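Local coordinates for prolyl 4-hydroxylase (Phytophthora capsici LT1534, PDB 6IUQ), which probably hydroxylates proline residues at the 4-position, as an iron(II)- and 2-oxoglutarate-dependent oxygenase built on a double-stranded beta-helix core, at residues Arg19-Ile24 against Leu119-Thr124; Val38-Cys43 against Asp203-Phe208; Gln31-Gly36 against Thr125-Tyr130. One frame throughout, in Å; residues are numbered along the deposited sequence.

Overall arrangement
All three contacts join the N-terminal elements of the chain to the double-stranded beta-helix core or to the helix packed on it. Interaction 2 is sheet pairing, with regular backbone hydrogen bonds in a mostly buried setting; its charged side chains gather where strand 37-40 runs out into a loop. Interaction 1 uses the body of helix 118-126, interaction 3 its C-terminal end and the 3-10 turn beyond. Interaction 1, partly buried, is almost wholly apolar, whereas buried interaction 3 adds a tyrosine-carboxylate hydrogen bond. Ile24 meets Ile40 between interactions 1 and 2, where Arg19 also probably hydrogen-bonds to the backbone of Asp42 and Cys43; Leu32 meets Leu123 between interactions 3 and 1.

Interaction 1 (Arg19-Ile24 against Leu119-Thr124); sequences RLHNKI and LLQALT
Helix 17-23 ends against the flank of helix 118-126, and the backbones come nearest at Ile24 and Ala122, whose CA atoms are 6.1 Å apart. Ile24 is the first residue to leave helical angles, and its side chain is directed at the second helix. Its CG2 branch, anti to the backbone N, meets the Ala122 methyl, with Ile24 CG2 to Ala122 CB at 3.5 Å. The small alanine also admits the Ile24 backbone, for Ile24 O lies 3.3 Å from Ala122 CB. The other branch crosses Leu119 obliquely, Ile24 CG1 standing 4.0 Å from Leu119 CD1; a beta-branched residue can thus touch two positions one helical turn apart. The C-terminal end of helix 17-23 and the residue after it thus pack on the side of helix 118-126, outside the double-stranded beta-helix core, where Leu119, Leu120 and Leu123 rest on Leu231 of strand 224-232. At the more exposed side of the contact, His21 swings CG anti to its backbone N (chi1 -163°), which carries the imidazole across to the other helix. There His21 NE2 comes 4.1 Å from Gln121 CB, which sits at the ring edge. The polar end of Gln121 turns elsewhere: Gln121 NE2 is hydrogen-bonded to Thr117 OG1.

Interaction 2 (Val38-Cys43 against Asp203-Phe208); sequences VVIDDC and DRVVLF
Strand 38-40 runs antiparallel to strand 204-208, their axes 4.7 Å apart and 162° between directions. Backbone bonds come in two reciprocal pairs: Val38 with Leu207, and Ile40 with Val205, where Ile40 N to Val205 O is 2.7 Å. Val39 and Val206 form the non-hydrogen-bonded pair between them. Past the last bridge, Cys43 N to Asp203 O, 3.1 Å, continues the pairing into the loop after strand 37-40.

Alternation puts Val38, Ile40, Val205 and Leu207 on one face, where helix 26-35 packs; branched apolar side chains fill this buried interface, and beta-branching suits extended backbone. Val38 and Leu207 lie side by side, and Val205 CG2 packs 3.6 Å from Cys43 CB.

The charged contacts lie where the first strand runs out into loop 41-43. Arg204, bent at chi3 (-81°), grips Asp41 side-on: Arg204 NE at 2.7 Å and NH2 at 3.0 Å both reach Asp41 OD1 on its syn lone pair, near the guanidinium plane. Asp42 OD1 and Asp203 OD2 are 4.3 Å apart, and one water donates to both, probably easing their repulsion; Asp203 also accepts from Phe44 N and Gly45 N.

Strand 37-40 is an edge strand extending a sheet of the double-stranded beta-helix core. The Val206 side chain is about 10 Å from the iron, and the Phe208 ring meets that of iron ligand His215. Strand 166-173 flanks 204-209 on its other side, and Val198 of strand 196-198 meets Val39, Arg204 and Val206.

Interaction 3 (Gln31-Gly36 against Thr125-Tyr130); sequences QLDDKG and THLPQY
This is a small, mostly buried contact between the last turns of helix 26-35 and the 125-130 segment, where helix 118-126 gives way to a short 3-10 turn; it lies on the helical layer outside the double-stranded beta-helix core. One hydrogen bond and a few apolar touches carry it, and the nearest CA atoms, those of Asp33 and Leu127, are 8.0 Å apart, so side chains do the bridging.

The polar link runs from Tyr130 OH to Asp33 OD1 at 2.6 Å. Asp33 holds CG anti to its backbone N (chi1 -171°), which directs the carboxylate at the turn, and OD1 receives the phenol on its anti lone pair. The oxygen sits at the edge of the ring, near its plane, while the carboxylate and ring planes are 49° apart. A tyrosine suits the place because its long, rigid ring spans the gap and delivers a donor at its tip. The hydroxyl of buried Tyr130 takes part in two hydrogen bonds, donating to Asp33 and accepting from Gln209 NE2, which also bonds to Leu32 O and so joins both segments.

Leu127, the first residue to leave the helix, supplies the apolar part. Its CB lies over the centre of one face of the Tyr130 ring, 4.0 Å above the plane. Its two methyls divide the work, Leu127 CD2 meeting Asp33 CB at 3.8 Å and Leu127 CD1 meeting Leu32 CD2 at 4.2 Å, the two leucines crossing obliquely.

Around the contact, Leu32 also rests on Val38 of strand 37-40, Leu127 touches Cys29 of helix 26-35, and Tyr130 makes a cation-pi contact with Lys167 of strand 166-173.

Interaction 1 (Arg19-Ile24 against Leu119-Thr124)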
loop_
_atom_site.group_PDB
_atom_site.type_symbol
_atom_site.label_atom_id
_atom_site.label_comp_id
_atom_site.label_asym_id
_atom_site.label_seq_id
_atom_site.Cartn_x
_atom_site.Cartn_y
_atom_site.Cartn_z
ATOM N N ARG A 19 8.191 -4.320 -21.128
ATOM C CA ARG A 19 7.852 -2.960 -20.707
ATOM C C ARG A 19 7.740 -2.929 -19.175
ATOM O O ARG A 19 8.327 -2.071 -18.513
ATOM C CB ARG A 19 6.546 -2.487 -21.364
ATOM C CG ARG A 19 6.066 -1.124 -20.891
ATOM C CD ARG A 19 4.641 -0.805 -21.346
ATOM N NE ARG A 19 4.243 0.545 -20.932
ATOM C CZ ARG A 19 3.784 1.480 -21.761
ATOM N NH1 ARG A 19 3.648 1.214 -23.053
ATOM N NH2 ARG A 19 3.463 2.679 -21.301
ATOM N N LEU A 20 7.012 -3.899 -18.624
ATOM C CA LEU A 20 6.796 -3.982 -17.189
ATOM C C LEU A 20 8.121 -4.115 -16.468
ATOM O O LEU A 20 8.416 -3.360 -15.538
ATOM C CB LEU A 20 5.882 -5.155 -16.864
ATOM C CG LEU A 20 5.540 -5.388 -15.401
ATOM C CD1 LEU A 20 5.180 -4.072 -14.704
ATOM C CD2 LEU A 20 4.394 -6.393 -15.313
ATOM N N HIS A 21 8.940 -5.054 -16.920
ATOM C CA HIS A 21 10.253 -5.234 -16.330
ATOM C C HIS A 21 11.084 -3.954 -16.404
ATOM O O HIS A 21 11.732 -3.578 -15.424
ATOM C CB HIS A 21 11.004 -6.381 -17.006
ATOM C CG HIS A 21 12.166 -6.873 -16.203
ATOM N ND1 HIS A 21 13.403 -6.267 -16.238
ATOM C CD2 HIS A 21 12.269 -7.892 -15.319
ATOM C CE1 HIS A 21 14.223 -6.898 -15.416
ATOM N NE2 HIS A 21 13.560 -7.890 -14.849
ATOM N N ASN A 22 11.064 -3.269 -17.548
ATOM C CA ASN A 22 11.860 -2.045 -17.679
ATOM C C ASN A 22 11.296 -0.892 -16.846
ATOM O O ASN A 22 12.033 -0.004 -16.422
ATOM C CB ASN A 22 11.968 -1.618 -19.144
ATOM C CG ASN A 22 12.767 -2.607 -19.980
ATOM O OD1 ASN A 22 13.564 -3.384 -19.452
ATOM N ND2 ASN A 22 12.556 -2.583 -21.289
ATOM N N LYS A 23 9.989 -0.882 -16.624
ATOM C CA LYS A 23 9.418 0.166 -15.775
ATOM C C LYS A 23 9.894 0.001 -14.337
ATOM O O LYS A 23 10.111 0.982 -13.648
ATOM C CB LYS A 23 7.899 0.153 -15.820
ATOM C CG LYS A 23 7.343 0.693 -17.091
ATOM C CD LYS A 23 7.670 2.161 -17.211
ATOM C CE LYS A 23 6.862 2.792 -18.326
ATOM N NZ LYS A 23 6.891 4.273 -18.177
ATOM N N ILE A 24 10.080 -1.239 -13.893
ATOM C CA ILE A 24 10.578 -1.460 -12.543
ATOM C C ILE A 24 12.101 -1.418 -12.541
ATOM O O ILE A 24 12.772 -2.444 -12.428
ATOM C CB ILE A 24 10.077 -2.791 -11.944
ATOM C CG1 ILE A 24 8.581 -2.955 -12.199
ATOM C CG2 ILE A 24 10.356 -2.827 -10.440
ATOM C CD1 ILE A 24 7.771 -1.773 -11.683
ATOM N N LEU A 119 7.784 -8.341 -11.750
ATOM C CA LEU A 119 7.898 -7.541 -10.554
ATOM C C LEU A 119 8.838 -8.196 -9.551
ATOM O O LEU A 119 9.748 -7.555 -9.040
ATOM C CB LEU A 119 6.512 -7.331 -9.952
ATOM C CG LEU A 119 6.285 -6.309 -8.848
ATOM C CD1 LEU A 119 6.996 -4.976 -9.146
ATOM C CD2 LEU A 119 4.786 -6.113 -8.729
ATOM N N LEU A 120 8.623 -9.485 -9.297
ATOM C CA LEU A 120 9.477 -10.246 -8.396
ATOM C C LEU A 120 10.921 -10.236 -8.862
ATOM O O LEU A 120 11.817 -10.103 -8.047
ATOM C CB LEU A 120 8.972 -11.694 -8.268
ATOM C CG LEU A 120 7.861 -11.916 -7.232
ATOM C CD1 LEU A 120 7.259 -13.301 -7.333
ATOM C CD2 LEU A 120 8.425 -11.710 -5.844
ATOM N N GLN A 121 11.147 -10.367 -10.170
ATOM C CA GLN A 121 12.508 -10.415 -10.700
ATOM C C GLN A 121 13.227 -9.078 -10.503
ATOM O O GLN A 121 14.343 -9.051 -10.008
ATOM C CB GLN A 121 12.508 -10.785 -12.193
ATOM C CG GLN A 121 12.267 -12.256 -12.521
ATOM C CD GLN A 121 12.217 -12.529 -14.035
ATOM O OE1 GLN A 121 13.074 -12.078 -14.798
ATOM N NE2 GLN A 121 11.201 -13.265 -14.466
ATOM N N ALA A 122 12.588 -7.974 -10.891
ATOM C CA ALA A 122 13.212 -6.658 -10.768
ATOM C C ALA A 122 13.545 -6.369 -9.333
ATOM O O ALA A 122 14.682 -6.014 -9.018
ATOM C CB ALA A 122 12.319 -5.574 -11.326
ATOM N N LEU A 123 12.570 -6.555 -8.449
ATOM C CA LEU A 123 12.799 -6.270 -7.032
ATOM C C LEU A 123 13.885 -7.166 -6.436
ATOM O O LEU A 123 14.741 -6.679 -5.711
ATOM C CB LEU A 123 11.488 -6.402 -6.238
ATOM C CG LEU A 123 10.487 -5.274 -6.568
ATOM C CD1 LEU A 123 9.072 -5.591 -6.096
ATOM C CD2 LEU A 123 10.974 -3.912 -6.016
ATOM N N THR A 124 13.879 -8.463 -6.738
ATOM C CA THR A 124 14.900 -9.326 -6.148
ATOM C C THR A 124 16.273 -9.053 -6.769
ATOM O O THR A 124 17.281 -9.269 -6.121
ATOM C CB THR A 124 14.555 -10.835 -6.266
ATOM O OG1 THR A 124 14.302 -11.175 -7.628
ATOM C CG2 THR A 124 13.318 -11.177 -5.419
#

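Interaction 2 (Val38-Cys43 against Asp203-Phe208)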
loop_
_atom_site.group_PDB
_atom_site.type_symbol
_atom_site.label_atom_id
_atom_site.label_comp_id
_atom_site.label_asym_id
_atom_site.label_seq_id
_atom_site.Cartn_x
_atom_site.Cartn_y
_atom_site.Cartn_z
ATOM N N VAL A 38 7.144 4.598 -4.271
ATOM C CA VAL A 38 7.456 5.164 -5.564
ATOM C C VAL A 38 6.228 5.060 -6.482
ATOM O O VAL A 38 5.457 4.105 -6.387
ATOM C CB VAL A 38 8.700 4.469 -6.169
ATOM C CG1 VAL A 38 8.464 2.963 -6.356
ATOM C CG2 VAL A 38 9.135 5.150 -7.463
ATOM N N VAL A 39 6.027 6.079 -7.322
ATOM C CA VAL A 39 4.893 6.157 -8.232
ATOM C C VAL A 39 5.349 5.979 -9.687
ATOM O O VAL A 39 6.327 6.585 -10.107
ATOM C CB VAL A 39 4.172 7.501 -8.101
ATOM C CG1 VAL A 39 3.040 7.598 -9.137
ATOM C CG2 VAL A 39 3.648 7.698 -6.659
ATOM N N ILE A 40 4.659 5.129 -10.444
ATOM C CA ILE A 40 4.998 4.890 -11.842
ATOM C C ILE A 40 3.788 5.119 -12.747
ATOM O O ILE A 40 2.818 4.358 -12.697
ATOM C CB ILE A 40 5.500 3.462 -12.078
ATOM C CG1 ILE A 40 6.355 2.981 -10.907
ATOM C CG2 ILE A 40 6.274 3.373 -13.403
ATOM C CD1 ILE A 40 6.930 1.608 -11.134
ATOM N N ASP A 41 3.846 6.165 -13.564
ATOM C CA ASP A 41 2.757 6.484 -14.468
ATOM C C ASP A 41 2.886 5.698 -15.759
ATOM O O ASP A 41 3.998 5.377 -16.184
ATOM C CB ASP A 41 2.723 7.982 -14.763
ATOM C CG ASP A 41 2.171 8.791 -13.594
ATOM O OD1 ASP A 41 1.076 8.454 -13.091
ATOM O OD2 ASP A 41 2.838 9.753 -13.174
ATOM N N ASP A 42 1.732 5.377 -16.344
ATOM C CA ASP A 42 1.615 4.666 -17.613
ATOM C C ASP A 42 2.476 3.400 -17.651
ATOM O O ASP A 42 3.217 3.143 -18.597
ATOM C CB ASP A 42 1.948 5.623 -18.769
ATOM C CG ASP A 42 1.035 6.835 -18.779
ATOM O OD1 ASP A 42 -0.195 6.660 -18.966
ATOM O OD2 ASP A 42 1.532 7.967 -18.585
ATOM N N CYS A 43 2.349 2.598 -16.608
ATOM C CA CYS A 43 3.244 1.475 -16.396
ATOM C C CYS A 43 2.982 0.328 -17.393
ATOM O O CYS A 43 3.896 -0.098 -18.084
ATOM C CB CYS A 43 3.110 1.008 -14.939
ATOM S SG CYS A 43 4.185 -0.346 -14.465
ATOM N N ASP A 203 -3.742 3.286 -15.038
ATOM C CA ASP A 203 -2.439 2.752 -15.418
ATOM C C ASP A 203 -1.301 3.364 -14.587
ATOM O O ASP A 203 -0.137 3.371 -14.996
ATOM C CB ASP A 203 -2.193 2.957 -16.916
ATOM C CG ASP A 203 -1.105 2.059 -17.443
ATOM O OD1 ASP A 203 -0.859 1.014 -16.794
ATOM O OD2 ASP A 203 -0.481 2.394 -18.485
ATOM N N ARG A 204 -1.642 3.859 -13.405
ATOM C CA ARG A 204 -0.638 4.290 -12.446
ATOM C C ARG A 204 -0.346 3.185 -11.438
ATOM O O ARG A 204 -1.261 2.580 -10.885
ATOM C CB ARG A 204 -1.096 5.555 -11.720
ATOM C CG ARG A 204 -0.246 5.905 -10.517
ATOM C CD ARG A 204 -0.680 7.240 -9.951
ATOM N NE ARG A 204 -0.115 8.363 -10.696
ATOM C CZ ARG A 204 -0.416 9.638 -10.471
ATOM N NH1 ARG A 204 -1.309 9.973 -9.532
ATOM N NH2 ARG A 204 0.178 10.583 -11.189
ATOM N N VAL A 205 0.935 2.941 -11.201
ATOM C CA VAL A 205 1.385 1.952 -10.233
ATOM C C VAL A 205 2.033 2.644 -9.024
ATOM O O VAL A 205 2.894 3.516 -9.191
ATOM C CB VAL A 205 2.401 0.945 -10.872
ATOM C CG1 VAL A 205 3.135 0.165 -9.810
ATOM C CG2 VAL A 205 1.694 -0.001 -11.809
ATOM N N VAL A 206 1.606 2.278 -7.816
ATOM C CA VAL A 206 2.295 2.718 -6.602
ATOM C C VAL A 206 2.910 1.498 -5.920
ATOM O O VAL A 206 2.246 0.478 -5.753
ATOM C CB VAL A 206 1.361 3.436 -5.615
ATOM C CG1 VAL A 206 2.173 4.013 -4.440
ATOM C CG2 VAL A 206 0.585 4.542 -6.301
ATOM N N LEU A 207 4.191 1.588 -5.586
ATOM C CA LEU A 207 4.858 0.577 -4.786
ATOM C C LEU A 207 5.193 1.250 -3.497
ATOM O O LEU A 207 5.655 2.401 -3.520
ATOM C CB LEU A 207 6.143 0.057 -5.425
ATOM C CG LEU A 207 6.104 -0.437 -6.868
ATOM C CD1 LEU A 207 7.475 -0.889 -7.283
ATOM C CD2 LEU A 207 5.093 -1.558 -7.038
ATOM N N PHE A 208 4.951 0.562 -2.381
ATOM C CA PHE A 208 5.449 1.050 -1.114
ATOM C C PHE A 208 5.761 -0.078 -0.114
ATOM O O PHE A 208 5.453 -1.240 -0.348
ATOM C CB PHE A 208 4.476 2.100 -0.539
ATOM C CG PHE A 208 3.068 1.619 -0.257
ATOM C CD1 PHE A 208 2.773 0.911 0.907
ATOM C CD2 PHE A 208 2.014 2.008 -1.068
ATOM C CE1 PHE A 208 1.454 0.521 1.202
ATOM C CE2 PHE A 208 0.700 1.622 -0.775
ATOM C CZ PHE A 208 0.421 0.882 0.381
HETATM O O HOH W 1 -1.156 4.423 -20.079
#

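Interaction 3 (Gln31-Gly36 against Thr125-Tyr130)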
loop_
_atom_site.group_PDB
_atom_site.type_symbol
_atom_site.label_atom_id
_atom_site.label_comp_id
_atom_site.label_asym_id
_atom_site.label_seq_id
_atom_site.Cartn_x
_atom_site.Cartn_y
_atom_site.Cartn_z
ATOM N N GLN A 31 14.402 4.419 -5.157
ATOM C CA GLN A 31 13.463 5.348 -4.538
ATOM C C GLN A 31 12.554 4.635 -3.545
ATOM O O GLN A 31 12.290 5.143 -2.457
ATOM C CB GLN A 31 12.614 6.067 -5.578
ATOM C CG GLN A 31 11.994 7.335 -4.987
ATOM C CD GLN A 31 10.963 8.002 -5.875
ATOM O OE1 GLN A 31 11.279 8.453 -6.990
ATOM N NE2 GLN A 31 9.716 8.090 -5.376
ATOM N N LEU A 32 12.068 3.457 -3.933
ATOM C CA LEU A 32 11.229 2.660 -3.056
ATOM C C LEU A 32 11.967 2.395 -1.754
ATOM O O LEU A 32 11.441 2.603 -0.656
ATOM C CB LEU A 32 10.839 1.347 -3.740
ATOM C CG LEU A 32 10.240 0.277 -2.829
ATOM C CD1 LEU A 32 8.918 0.772 -2.236
ATOM C CD2 LEU A 32 10.042 -1.043 -3.590
ATOM N N ASP A 33 13.211 1.966 -1.882
ATOM C CA ASP A 33 14.018 1.664 -0.721
ATOM C C ASP A 33 14.350 2.897 0.130
ATOM O O ASP A 33 14.388 2.821 1.355
ATOM C CB ASP A 33 15.307 0.996 -1.151
ATOM C CG ASP A 33 16.084 0.465 0.016
ATOM O OD1 ASP A 33 15.500 -0.322 0.798
ATOM O OD2 ASP A 33 17.264 0.843 0.157
ATOM N N ASP A 34 14.595 4.032 -0.515
ATOM C CA ASP A 34 14.975 5.242 0.209
ATOM C C ASP A 34 13.748 5.972 0.779
ATOM O O ASP A 34 13.633 6.167 1.998
ATOM C CB ASP A 34 15.781 6.172 -0.708
ATOM C CG ASP A 34 15.974 7.564 -0.121
ATOM O OD1 ASP A 34 16.218 7.663 1.096
ATOM O OD2 ASP A 34 15.878 8.561 -0.876
ATOM N N LYS A 35 12.825 6.350 -0.099
ATOM C CA LYS A 35 11.676 7.150 0.297
ATOM C C LYS A 35 10.546 6.321 0.924
ATOM O O LYS A 35 9.743 6.844 1.679
ATOM C CB LYS A 35 11.146 7.936 -0.917
ATOM C CG LYS A 35 12.194 8.852 -1.510
ATOM C CD LYS A 35 11.683 10.267 -1.689
ATOM C CE LYS A 35 12.783 11.293 -1.376
ATOM N NZ LYS A 35 12.346 12.354 -0.402
ATOM N N GLY A 36 10.491 5.031 0.615
ATOM C CA GLY A 36 9.476 4.169 1.193
ATOM C C GLY A 36 8.351 3.876 0.219
ATOM O O GLY A 36 7.566 2.962 0.420
ATOM N N THR A 125 16.317 -8.545 -8.000
ATOM C CA THR A 125 17.593 -8.166 -8.590
ATOM C C THR A 125 18.138 -6.911 -7.899
ATOM O O THR A 125 19.284 -6.887 -7.465
ATOM C CB THR A 125 17.483 -7.899 -10.114
ATOM O OG1 THR A 125 17.249 -9.126 -10.811
ATOM C CG2 THR A 125 18.765 -7.266 -10.646
ATOM N N HIS A 126 17.315 -5.868 -7.798
ATOM C CA HIS A 126 17.788 -4.589 -7.281
ATOM C C HIS A 126 17.729 -4.483 -5.765
ATOM O O HIS A 126 18.480 -3.708 -5.180
ATOM C CB HIS A 126 16.997 -3.443 -7.899
ATOM C CG HIS A 126 17.031 -3.429 -9.394
ATOM N ND1 HIS A 126 18.208 -3.376 -10.111
ATOM C CD2 HIS A 126 16.035 -3.477 -10.309
ATOM C CE1 HIS A 126 17.935 -3.385 -11.405
ATOM N NE2 HIS A 126 16.622 -3.440 -11.553
ATOM N N LEU A 127 16.855 -5.260 -5.130
ATOM C CA LEU A 127 16.730 -5.247 -3.667
ATOM C C LEU A 127 16.762 -6.639 -3.041
ATOM O O LEU A 127 15.798 -7.053 -2.398
ATOM C CB LEU A 127 15.443 -4.544 -3.259
ATOM C CG LEU A 127 15.307 -3.107 -3.761
ATOM C CD1 LEU A 127 13.896 -2.630 -3.592
ATOM C CD2 LEU A 127 16.277 -2.194 -3.039
ATOM N N PRO A 128 17.888 -7.355 -3.192
ATOM C CA PRO A 128 18.003 -8.734 -2.696
ATOM C C PRO A 128 17.750 -8.839 -1.196
ATOM O O PRO A 128 17.329 -9.883 -0.715
ATOM C CB PRO A 128 19.458 -9.119 -3.008
ATOM C CG PRO A 128 20.003 -8.060 -3.887
ATOM C CD PRO A 128 19.162 -6.833 -3.718
ATOM N N GLN A 129 18.007 -7.765 -0.461
ATOM C CA GLN A 129 17.907 -7.824 0.990
ATOM C C GLN A 129 16.474 -8.045 1.491
ATOM O O GLN A 129 16.287 -8.464 2.635
ATOM C CB GLN A 129 18.493 -6.557 1.620
ATOM C CG GLN A 129 17.862 -5.236 1.200
ATOM C CD GLN A 129 18.520 -4.631 -0.043
ATOM O OE1 GLN A 129 19.019 -5.342 -0.915
ATOM N NE2 GLN A 129 18.529 -3.317 -0.114
ATOM N N TYR A 130 15.470 -7.780 0.653
ATOM C CA TYR A 130 14.078 -7.929 1.089
ATOM C C TYR A 130 13.667 -9.398 1.134
ATOM O O TYR A 130 12.659 -9.746 1.754
ATOM C CB TYR A 130 13.102 -7.183 0.172
ATOM C CG TYR A 130 13.187 -5.671 0.175
ATOM C CD1 TYR A 130 14.119 -4.981 0.960
ATOM C CD2 TYR A 130 12.303 -4.929 -0.605
ATOM C CE1 TYR A 130 14.180 -3.600 0.935
ATOM C CE2 TYR A 130 12.373 -3.551 -0.647
ATOM C CZ TYR A 130 13.303 -2.898 0.118
ATOM O OH TYR A 130 13.332 -1.534 0.064
#